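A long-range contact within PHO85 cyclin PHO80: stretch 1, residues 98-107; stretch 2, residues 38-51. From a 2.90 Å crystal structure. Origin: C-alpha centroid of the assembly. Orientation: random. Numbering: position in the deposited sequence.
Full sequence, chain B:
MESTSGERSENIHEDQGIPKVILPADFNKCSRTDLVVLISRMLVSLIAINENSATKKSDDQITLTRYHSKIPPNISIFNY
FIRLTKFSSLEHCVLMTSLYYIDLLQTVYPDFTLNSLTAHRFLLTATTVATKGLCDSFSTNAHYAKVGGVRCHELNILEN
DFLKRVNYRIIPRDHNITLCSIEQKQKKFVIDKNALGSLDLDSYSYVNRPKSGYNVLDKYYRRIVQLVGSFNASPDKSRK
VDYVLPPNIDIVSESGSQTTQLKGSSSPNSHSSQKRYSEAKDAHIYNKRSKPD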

# COMPACT_ATOMS: atom_id res chain seq x y z
N SER B 98 -11.08 -11.01 -4.53
CA SER B 98 -10.97 -12.26 -5.26
C SER B 98 -12.02 -12.32 -6.36
O SER B 98 -11.70 -12.59 -7.53
CB SER B 98 -11.13 -13.45 -4.31
OG SER B 98 -9.88 -13.73 -3.68
N LEU B 99 -13.27 -12.06 -5.99
CA LEU B 99 -14.37 -12.08 -6.94
C LEU B 99 -14.09 -11.07 -8.05
O LEU B 99 -14.11 -11.42 -9.24
CB LEU B 99 -15.67 -11.73 -6.24
CG LEU B 99 -16.93 -11.84 -7.10
CD1 LEU B 99 -17.23 -13.31 -7.40
CD2 LEU B 99 -18.10 -11.20 -6.38
N TYR B 100 -13.83 -9.83 -7.67
CA TYR B 100 -13.52 -8.79 -8.64
C TYR B 100 -12.38 -9.22 -9.57
O TYR B 100 -12.37 -8.87 -10.75
CB TYR B 100 -13.13 -7.52 -7.91
CG TYR B 100 -12.31 -6.57 -8.73
CD1 TYR B 100 -12.90 -5.74 -9.68
CD2 TYR B 100 -10.93 -6.47 -8.53
CE1 TYR B 100 -12.16 -4.84 -10.41
CE2 TYR B 100 -10.17 -5.56 -9.26
CZ TYR B 100 -10.80 -4.74 -10.19
OH TYR B 100 -10.06 -3.81 -10.90
N TYR B 101 -11.42 -9.97 -9.03
CA TYR B 101 -10.31 -10.45 -9.84
C TYR B 101 -10.79 -11.34 -10.99
O TYR B 101 -10.01 -11.67 -11.88
CB TYR B 101 -9.31 -11.24 -8.99
CG TYR B 101 -8.27 -10.41 -8.28
CD1 TYR B 101 -7.36 -11.01 -7.40
CD2 TYR B 101 -8.19 -9.03 -8.46
CE1 TYR B 101 -6.41 -10.27 -6.72
CE2 TYR B 101 -7.24 -8.27 -7.78
CZ TYR B 101 -6.35 -8.90 -6.91
OH TYR B 101 -5.40 -8.16 -6.25
N ILE B 102 -12.05 -11.75 -10.94
CA ILE B 102 -12.61 -12.60 -11.99
C ILE B 102 -12.89 -11.72 -13.20
O ILE B 102 -12.43 -12.01 -14.31
CB ILE B 102 -13.93 -13.23 -11.54
CG1 ILE B 102 -13.65 -14.22 -10.42
CG2 ILE B 102 -14.61 -13.95 -12.70
CD1 ILE B 102 -14.89 -14.82 -9.84
N ASP B 103 -13.63 -10.64 -12.98
CA ASP B 103 -13.96 -9.71 -14.04
C ASP B 103 -12.67 -9.11 -14.58
O ASP B 103 -12.63 -8.65 -15.73
CB ASP B 103 -14.89 -8.60 -13.54
CG ASP B 103 -16.35 -9.04 -13.44
OD1 ASP B 103 -16.61 -10.27 -13.44
OD2 ASP B 103 -17.24 -8.16 -13.36
N LEU B 104 -11.60 -9.10 -13.78
CA LEU B 104 -10.35 -8.52 -14.25
C LEU B 104 -9.60 -9.48 -15.16
O LEU B 104 -9.05 -9.06 -16.16
CB LEU B 104 -9.41 -8.12 -13.11
CG LEU B 104 -8.09 -7.55 -13.66
CD1 LEU B 104 -8.22 -6.04 -13.85
CD2 LEU B 104 -6.92 -7.85 -12.74
N LEU B 105 -9.57 -10.75 -14.80
CA LEU B 105 -8.87 -11.74 -15.60
C LEU B 105 -9.69 -12.09 -16.85
O LEU B 105 -9.13 -12.16 -17.95
CB LEU B 105 -8.60 -13.00 -14.78
CG LEU B 105 -7.52 -13.94 -15.34
CD1 LEU B 105 -6.22 -13.17 -15.42
CD2 LEU B 105 -7.34 -15.18 -14.46
N GLN B 106 -11.01 -12.29 -16.71
CA GLN B 106 -11.85 -12.61 -17.87
C GLN B 106 -11.70 -11.54 -18.94
O GLN B 106 -11.87 -11.82 -20.13
CB GLN B 106 -13.34 -12.73 -17.51
CG GLN B 106 -13.74 -13.97 -16.70
CD GLN B 106 -15.21 -14.39 -16.85
OE1 GLN B 106 -16.13 -13.55 -16.92
NE2 GLN B 106 -15.43 -15.69 -16.89
N THR B 107 -11.40 -10.32 -18.53
CA THR B 107 -11.25 -9.21 -19.48
C THR B 107 -9.87 -9.09 -20.13
O THR B 107 -9.77 -8.73 -21.30
CB THR B 107 -11.59 -7.83 -18.81
OG1 THR B 107 -13.02 -7.66 -18.73
CG2 THR B 107 -10.99 -6.68 -19.60
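Stretch 2, residues 38-51: LISRMLVSLIAINE

Stretch 2 is helical throughout, and it lies beside the helix of stretch 1 with the two helices running the same way. Their N-to-C directions differ by 26°, and the axes come no closer than 11.2 Å. The backbones are tightest at the start of stretch 1, where the CA of Leu-99 lies 6.9 Å from the CA of Ile-39, and they have spread by its end, where the CA atoms of Gln-106 and Asn-50 are 11.2 Å apart. The residue at the wide end, Gln-106, has a long side chain.

Leu-99 has the largest area covered on its side. Its chi1 is t and chi2 is p, and CD1 meets three residues within about one turn of stretch 2: CG2 of Ile-39 at 3.9 Å, CG of Met-42 at 4.3 Å and CD1 of Leu-43 at 3.7 Å. One leucine thus packs against an i, i+3, i+4 set. Tyr-100 and Tyr-101 stay out of reach.

Ile-102, one turn on, points toward the partner helix. Its CD1 lies 3.0 Å from CD1 of Leu-43, very short for two methyl groups. The CA-to-CB bond of Leu-43 points sideways, but the end of its side chain comes nearer, with chi1 at -140°, between wells. From the same isoleucine, CG2 reaches CD1 of Leu-46 at 4.3 Å, a looser fit.

Asp-103 makes no contact, and Leu-104 and Leu-105 are out of reach. Gln-106 resumes the pattern four residues after Ile-102, now with a long polar side chain against Asn-50, both partly exposed. The contact therefore follows a simple spacing, Leu-99, Ile-102 and Gln-106 against Ile-39, Met-42, Leu-43, Leu-46 and Asn-50: apolar where the backbones are close, amide against amide where they diverge.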

# COMPACT_ATOMS: atom_id res chain seq x y z
N LEU B 38 -22.43 -15.55 -0.28
CA LEU B 38 -22.80 -14.64 -1.36
C LEU B 38 -21.81 -14.77 -2.52
O LEU B 38 -22.21 -14.82 -3.67
CB LEU B 38 -22.83 -13.19 -0.86
CG LEU B 38 -23.98 -12.86 0.09
CD1 LEU B 38 -24.02 -11.36 0.41
CD2 LEU B 38 -25.28 -13.28 -0.57
N ILE B 39 -20.52 -14.82 -2.23
CA ILE B 39 -19.55 -14.94 -3.30
C ILE B 39 -19.63 -16.28 -4.01
O ILE B 39 -19.71 -16.33 -5.24
CB ILE B 39 -18.11 -14.75 -2.81
CG1 ILE B 39 -17.92 -13.31 -2.31
CG2 ILE B 39 -17.15 -15.04 -3.94
CD1 ILE B 39 -16.55 -13.05 -1.66
N SER B 40 -19.62 -17.36 -3.25
CA SER B 40 -19.70 -18.70 -3.83
C SER B 40 -20.91 -18.87 -4.74
O SER B 40 -20.83 -19.45 -5.82
CB SER B 40 -19.74 -19.74 -2.72
OG SER B 40 -18.55 -19.69 -1.96
N ARG B 41 -22.06 -18.36 -4.28
CA ARG B 41 -23.29 -18.44 -5.05
C ARG B 41 -23.04 -17.79 -6.40
O ARG B 41 -23.21 -18.41 -7.45
CB ARG B 41 -24.43 -17.71 -4.33
CG ARG B 41 -24.97 -18.42 -3.10
CD ARG B 41 -26.04 -17.57 -2.42
NE ARG B 41 -26.85 -18.32 -1.46
CZ ARG B 41 -27.85 -17.80 -0.76
NH1 ARG B 41 -28.17 -16.52 -0.91
NH2 ARG B 41 -28.55 -18.56 0.07
N MET B 42 -22.64 -16.53 -6.36
CA MET B 42 -22.36 -15.79 -7.57
C MET B 42 -21.40 -16.58 -8.45
O MET B 42 -21.57 -16.66 -9.67
CB MET B 42 -21.71 -14.46 -7.21
CG MET B 42 -21.35 -13.63 -8.41
SD MET B 42 -22.83 -13.25 -9.34
CE MET B 42 -23.47 -11.92 -8.33
N LEU B 43 -20.40 -17.18 -7.82
CA LEU B 43 -19.37 -17.94 -8.50
C LEU B 43 -19.85 -19.18 -9.28
O LEU B 43 -19.31 -19.49 -10.34
CB LEU B 43 -18.29 -18.34 -7.50
CG LEU B 43 -16.87 -18.24 -8.04
CD1 LEU B 43 -16.57 -16.79 -8.33
CD2 LEU B 43 -15.87 -18.82 -7.05
N VAL B 44 -20.83 -19.91 -8.75
CA VAL B 44 -21.33 -21.09 -9.46
C VAL B 44 -22.36 -20.65 -10.47
O VAL B 44 -22.70 -21.38 -11.39
CB VAL B 44 -21.97 -22.14 -8.54
CG1 VAL B 44 -20.92 -22.79 -7.71
CG2 VAL B 44 -23.01 -21.50 -7.67
N SER B 45 -22.86 -19.43 -10.28
CA SER B 45 -23.85 -18.88 -11.18
C SER B 45 -23.14 -18.53 -12.49
O SER B 45 -23.63 -18.83 -13.57
CB SER B 45 -24.48 -17.63 -10.56
OG SER B 45 -25.41 -17.02 -11.44
N LEU B 46 -21.98 -17.90 -12.37
CA LEU B 46 -21.21 -17.53 -13.55
C LEU B 46 -20.72 -18.81 -14.20
O LEU B 46 -20.50 -18.86 -15.41
CB LEU B 46 -20.00 -16.69 -13.17
CG LEU B 46 -20.21 -15.31 -12.58
CD1 LEU B 46 -18.84 -14.73 -12.28
CD2 LEU B 46 -20.94 -14.41 -13.55
N ILE B 47 -20.54 -19.85 -13.41
CA ILE B 47 -20.05 -21.10 -13.96
C ILE B 47 -21.15 -21.79 -14.75
O ILE B 47 -20.91 -22.36 -15.82
CB ILE B 47 -19.50 -22.00 -12.85
CG1 ILE B 47 -18.13 -21.46 -12.44
CG2 ILE B 47 -19.40 -23.45 -13.33
CD1 ILE B 47 -17.55 -22.09 -11.21
N ALA B 48 -22.36 -21.70 -14.23
CA ALA B 48 -23.51 -22.29 -14.88
C ALA B 48 -23.68 -21.61 -16.25
O ALA B 48 -23.62 -22.26 -17.29
CB ALA B 48 -24.75 -22.07 -14.03
N ILE B 49 -23.87 -20.30 -16.22
CA ILE B 49 -24.08 -19.50 -17.42
C ILE B 49 -22.93 -19.55 -18.42
O ILE B 49 -23.16 -19.57 -19.63
CB ILE B 49 -24.36 -18.03 -17.05
CG1 ILE B 49 -25.61 -17.94 -16.17
CG2 ILE B 49 -24.57 -17.20 -18.30
CD1 ILE B 49 -26.02 -16.54 -15.83
N ASN B 50 -21.70 -19.56 -17.94
CA ASN B 50 -20.56 -19.59 -18.84
C ASN B 50 -20.43 -20.95 -19.54
O ASN B 50 -19.81 -21.06 -20.60
CB ASN B 50 -19.27 -19.26 -18.07
CG ASN B 50 -18.82 -17.82 -18.28
OD1 ASN B 50 -19.63 -16.89 -18.42
ND2 ASN B 50 -17.51 -17.62 -18.29
N GLU B 51 -21.01 -21.97 -18.94
CA GLU B 51 -20.94 -23.29 -19.53
C GLU B 51 -22.21 -23.55 -20.30
O GLU B 51 -22.29 -24.48 -21.09
CB GLU B 51 -20.73 -24.35 -18.46
CG GLU B 51 -19.28 -24.48 -18.06
CD GLU B 51 -19.07 -25.37 -16.87
OE1 GLU B 51 -17.89 -25.62 -16.54
OE2 GLU B 51 -20.07 -25.82 -16.27